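Pseudouridine synthase (Pyrococcus abyssi, PDB 2AUS) probably isomerises uridine to pseudouridine in RNA, as Cbf5 enzymes of the TruB family do within archaeal H/ACA ribonucleoproteins. Local coordinates at residues Val275-Asn278 / Ala279-Lys283; Lys245-His249 / Leu250-Trp254. All blocks are in the same frame, centred on the assembly; numbering follows the deposited sequence.

Contact 2 comes first along the chain: residues 245-254 follow strand 241-242 and run through a beta turn into strand 252-255 of the PUA sheet. Contact 1 follows in residues 275-283, where strand 274-278 ends and the chain turns toward strand 286-291. The two centres lie about 11 Å apart, because strands 252-255 and 274-278 are antiparallel neighbours in one mixed sheet. The contacts also touch directly: a probable hydrogen bond of 2.8 Å runs from Val275 N to Trp254 O, and the Asn278 side chain reaches the Lys252 backbone. The two strands are thus joined toward both ends of the pair, the start of 252-255 to the end of 274-278.

Contact 1 (Val275-Asn278 / Ala279-Lys283); sequences VKLN and AGIKK
At the end of strand 274-278 in the PUA domain, Asn278 and Ile281 meet across a tight change of chain direction. The ethyl arm of Ile281 lies against the Asn278 carbonyl: CG1 and CD1 of Ile281 are each 3.7 Å from Asn278 O. With CG1 beside its own backbone N (chi1 -69°) and CD1 extended beyond it, this arm reaches back toward the strand, and Ile281 CD1 comes within 4.5 Å of Leu277 CD2. That apolar touch is loose, but both side chains also rest on Met309 of helix 306-311 and on Ile253 of the next strand, so branched aliphatic residues suit this buried corner.

Gly280 helps the chain change direction, its positive phi of 70° being easily adopted without a side chain. Thr306 OG1 bonds to both Asn278 O and Ile281 N, bridging the start and finish of the bend and satisfying two polar backbone atoms.

Asn278 sends its amide the other way. Its CG stands beside the backbone N (chi1 -78°), and the buried group uses both ends: OD1 is bonded to Lys252 N and ND2 to Glu17 O. An amide, with an acceptor and a donor side by side, is well suited to serve backbones on two sides.

Earlier in the strand, the Lys276 side chain makes a cation-pi interaction with the Trp254 indole. Val275 and Lys276 both hydrogen-bond through their backbones to the single residue Trp254, a classic beta bulge, which is a familiar feature of antiparallel strand pairs, here in the sheet of a PUA domain.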
loop_
_atom_site.group_PDB
_atom_site.type_symbol
_atom_site.label_atom_id
_atom_site.label_comp_id
_atom_site.label_asym_id
_atom_site.label_seq_id
_atom_site.Cartn_x
_atom_site.Cartn_y
_atom_site.Cartn_z
ATOM N N VAL A 275 -17.352 -47.543 9.123
ATOM C CA VAL A 275 -17.716 -47.841 10.505
ATOM C C VAL A 275 -19.046 -47.157 10.830
ATOM O O VAL A 275 -19.970 -47.779 11.348
ATOM C CB VAL A 275 -16.631 -47.347 11.481
ATOM C CG1 VAL A 275 -17.141 -47.425 12.921
ATOM C CG2 VAL A 275 -15.367 -48.196 11.313
ATOM N N LYS A 276 -19.128 -45.872 10.515
ATOM C CA LYS A 276 -20.331 -45.092 10.756
ATOM C C LYS A 276 -20.329 -43.928 9.769
ATOM O O LYS A 276 -19.282 -43.580 9.211
ATOM C CB LYS A 276 -20.333 -44.575 12.196
ATOM C CG LYS A 276 -19.092 -43.789 12.550
ATOM C CD LYS A 276 -18.938 -43.618 14.053
ATOM C CE LYS A 276 -17.697 -42.809 14.371
ATOM N NZ LYS A 276 -17.507 -42.661 15.833
ATOM N N LEU A 277 -21.498 -43.333 9.551
ATOM C CA LEU A 277 -21.627 -42.221 8.622
ATOM C C LEU A 277 -22.847 -41.350 8.891
ATOM O O LEU A 277 -23.758 -41.737 9.618
ATOM C CB LEU A 277 -21.678 -42.717 7.167
ATOM C CG LEU A 277 -22.367 -44.013 6.704
ATOM C CD1 LEU A 277 -23.549 -44.387 7.566
ATOM C CD2 LEU A 277 -22.785 -43.834 5.243
ATOM N N ASN A 278 -22.846 -40.157 8.308
ATOM C CA ASN A 278 -23.958 -39.236 8.468
ATOM C C ASN A 278 -25.135 -39.710 7.633
ATOM O O ASN A 278 -24.963 -40.367 6.598
ATOM C CB ASN A 278 -23.559 -37.836 8.010
ATOM C CG ASN A 278 -22.722 -37.109 9.028
ATOM O OD1 ASN A 278 -21.810 -36.370 8.674
ATOM N ND2 ASN A 278 -23.034 -37.306 10.309
ATOM N N ALA A 279 -26.333 -39.389 8.097
ATOM C CA ALA A 279 -27.536 -39.748 7.368
ATOM C C ALA A 279 -27.670 -38.727 6.248
ATOM O O ALA A 279 -26.943 -37.732 6.210
ATOM C CB ALA A 279 -28.747 -39.668 8.288
ATOM N N GLY A 280 -28.602 -38.977 5.336
ATOM C CA GLY A 280 -28.849 -38.042 4.253
ATOM C C GLY A 280 -27.807 -37.890 3.169
ATOM O O GLY A 280 -27.872 -36.933 2.399
ATOM N N ILE A 281 -26.838 -38.795 3.098
ATOM C CA ILE A 281 -25.838 -38.691 2.042
ATOM C C ILE A 281 -26.455 -39.318 0.803
ATOM O O ILE A 281 -27.113 -40.352 0.889
ATOM C CB ILE A 281 -24.546 -39.469 2.363
ATOM C CG1 ILE A 281 -23.786 -38.794 3.503
ATOM C CG2 ILE A 281 -23.669 -39.555 1.117
ATOM C CD1 ILE A 281 -22.548 -39.569 3.920
ATOM N N LYS A 282 -26.253 -38.694 -0.348
ATOM C CA LYS A 282 -26.791 -39.247 -1.576
ATOM C C LYS A 282 -25.766 -39.192 -2.692
ATOM O O LYS A 282 -24.914 -38.305 -2.725
ATOM C CB LYS A 282 -28.084 -38.521 -1.979
ATOM C CG LYS A 282 -28.022 -37.005 -1.924
ATOM C CD LYS A 282 -29.402 -36.393 -2.158
ATOM C CE LYS A 282 -30.416 -36.908 -1.133
ATOM N NZ LYS A 282 -31.803 -36.411 -1.387
ATOM N N LYS A 283 -25.848 -40.167 -3.592
ATOM C CA LYS A 283 -24.938 -40.259 -4.720
ATOM C C LYS A 283 -24.657 -38.880 -5.303
ATOM O O LYS A 283 -25.577 -38.090 -5.511
ATOM C CB LYS A 283 -25.534 -41.167 -5.798
ATOM C CG LYS A 283 -24.602 -41.426 -6.970
ATOM C CD LYS A 283 -25.297 -42.210 -8.072
ATOM C CE LYS A 283 -24.378 -42.403 -9.271
ATOM N NZ LYS A 283 -23.192 -43.232 -8.935
#

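Contact 2 (Lys245-His249 / Leu250-Trp254); sequences KAVEH and LPKIW
A type I beta turn runs from Val247 to Leu250, closed by Leu250 N donating to Val247 O over 2.9 Å with an N-H...O angle of 159°. A weak bond from Glu248 N to Lys245 O overlaps the start of the turn.

The side chains at the two ends of the turn meet at about a right angle. Leu250 CD1 sits 4.0 Å from both CB and CG1 of Val247, and the pair continues onto Leu299 of strand 296-302 and Ala102 in a loop. Compact, branched aliphatic groups fit this buried position, where the turn leads the chain into strand 252-255 of the PUA sheet. His249 is partly exposed and its side chain touches Asp13; its carbonyl O accepts a hydrogen bond from Arg16 NH2.

Lys252 reaches back alongside the turn, its chain extended beyond CG. Its CE methylene, 3.4 Å from Val247 O and 4.1 Å from Val247 CG2, packs against the carbonyl that already accepts from Leu250. The ammonium ends near the turn backbone, with Lys252 NZ 4.1 Å from Glu248 CA. The Glu248 carboxylate remains 6.4 Å away (OE2 to NZ of Lys252), too far for a salt bridge, although the opposite charges may still attract weakly. At the root of the same side chain, Lys252 CB lies 3.7 Å above one face of the Trp254 ring, displaced toward its rim, and Trp254 NE1 is bonded to Asp294.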
loop_
_atom_site.group_PDB
_atom_site.type_symbol
_atom_site.label_atom_id
_atom_site.label_comp_id
_atom_site.label_asym_id
_atom_site.label_seq_id
_atom_site.Cartn_x
_atom_site.Cartn_y
_atom_site.Cartn_z
ATOM N N LYS A 245 -11.241 -28.550 10.332
ATOM C CA LYS A 245 -12.182 -27.452 10.525
ATOM C C LYS A 245 -12.891 -27.133 9.208
ATOM O O LYS A 245 -14.075 -26.777 9.202
ATOM C CB LYS A 245 -11.435 -26.212 11.031
ATOM C CG LYS A 245 -12.287 -24.942 11.181
ATOM C CD LYS A 245 -13.313 -25.041 12.309
ATOM C CE LYS A 245 -14.049 -23.706 12.520
ATOM N NZ LYS A 245 -13.078 -22.577 12.755
ATOM N N ALA A 246 -12.174 -27.272 8.093
ATOM C CA ALA A 246 -12.739 -26.969 6.775
ATOM C C ALA A 246 -13.834 -27.904 6.287
ATOM O O ALA A 246 -14.577 -27.550 5.375
ATOM C CB ALA A 246 -11.630 -26.898 5.734
ATOM N N VAL A 247 -13.947 -29.093 6.865
ATOM C CA VAL A 247 -14.986 -30.028 6.425
ATOM C C VAL A 247 -16.088 -30.222 7.466
ATOM O O VAL A 247 -16.908 -31.137 7.355
ATOM C CB VAL A 247 -14.397 -31.422 6.071
ATOM C CG1 VAL A 247 -13.314 -31.274 5.012
ATOM C CG2 VAL A 247 -13.846 -32.099 7.318
ATOM N N GLU A 248 -16.108 -29.355 8.472
ATOM C CA GLU A 248 -17.116 -29.436 9.520
ATOM C C GLU A 248 -18.558 -29.397 9.013
ATOM O O GLU A 248 -19.442 -29.985 9.621
ATOM C CB GLU A 248 -16.900 -28.318 10.537
ATOM C CG GLU A 248 -16.097 -28.770 11.744
ATOM C CD GLU A 248 -15.638 -27.622 12.614
ATOM O OE1 GLU A 248 -16.427 -26.672 12.815
ATOM O OE2 GLU A 248 -14.485 -27.683 13.103
ATOM N N HIS A 249 -18.801 -28.706 7.907
ATOM C CA HIS A 249 -20.155 -28.632 7.375
ATOM C C HIS A 249 -20.436 -29.702 6.324
ATOM O O HIS A 249 -21.503 -29.710 5.718
ATOM C CB HIS A 249 -20.421 -27.238 6.789
ATOM C CG HIS A 249 -20.565 -26.166 7.827
ATOM N ND1 HIS A 249 -20.697 -24.831 7.508
ATOM C CD2 HIS A 249 -20.625 -26.236 9.179
ATOM C CE1 HIS A 249 -20.835 -24.127 8.616
ATOM N NE2 HIS A 249 -20.795 -24.955 9.644
ATOM N N LEU A 250 -19.491 -30.610 6.105
ATOM C CA LEU A 250 -19.695 -31.660 5.113
ATOM C C LEU A 250 -20.162 -32.973 5.713
ATOM O O LEU A 250 -19.883 -33.276 6.869
ATOM C CB LEU A 250 -18.407 -31.955 4.342
ATOM C CG LEU A 250 -17.748 -30.894 3.469
ATOM C CD1 LEU A 250 -16.585 -31.544 2.738
ATOM C CD2 LEU A 250 -18.749 -30.317 2.491
ATOM N N PRO A 251 -20.900 -33.770 4.926
ATOM C CA PRO A 251 -21.395 -35.074 5.378
ATOM C C PRO A 251 -20.124 -35.922 5.536
ATOM O O PRO A 251 -19.213 -35.840 4.703
ATOM C CB PRO A 251 -22.232 -35.558 4.193
ATOM C CG PRO A 251 -22.630 -34.291 3.496
ATOM C CD PRO A 251 -21.380 -33.473 3.564
ATOM N N LYS A 252 -20.046 -36.732 6.579
ATOM C CA LYS A 252 -18.847 -37.529 6.778
ATOM C C LYS A 252 -19.057 -39.027 6.802
ATOM O O LYS A 252 -20.154 -39.507 7.074
ATOM C CB LYS A 252 -18.169 -37.106 8.083
ATOM C CG LYS A 252 -17.753 -35.659 8.096
ATOM C CD LYS A 252 -17.303 -35.223 9.472
ATOM C CE LYS A 252 -16.969 -33.741 9.476
ATOM N NZ LYS A 252 -16.540 -33.283 10.823
ATOM N N ILE A 253 -17.982 -39.755 6.510
ATOM C CA ILE A 253 -17.978 -41.214 6.543
ATOM C C ILE A 253 -16.726 -41.589 7.330
ATOM O O ILE A 253 -15.614 -41.235 6.947
ATOM C CB ILE A 253 -17.889 -41.826 5.126
ATOM C CG1 ILE A 253 -19.112 -41.403 4.307
ATOM C CG2 ILE A 253 -17.817 -43.371 5.218
ATOM C CD1 ILE A 253 -19.067 -41.845 2.853
ATOM N N TRP A 254 -16.920 -42.280 8.446
ATOM C CA TRP A 254 -15.825 -42.695 9.309
ATOM C C TRP A 254 -15.401 -44.120 8.959
ATOM O O TRP A 254 -16.224 -45.030 8.890
ATOM C CB TRP A 254 -16.274 -42.593 10.769
ATOM C CG TRP A 254 -16.398 -41.175 11.256
ATOM C CD1 TRP A 254 -15.436 -40.446 11.898
ATOM C CD2 TRP A 254 -17.567 -40.335 11.194
ATOM N NE1 TRP A 254 -15.933 -39.214 12.245
ATOM C CE2 TRP A 254 -17.235 -39.115 11.821
ATOM C CE3 TRP A 254 -18.860 -40.495 10.659
ATOM C CZ2 TRP A 254 -18.156 -38.053 11.953
ATOM C CZ3 TRP A 254 -19.781 -39.444 10.787
ATOM C CH2 TRP A 254 -19.417 -38.232 11.426
#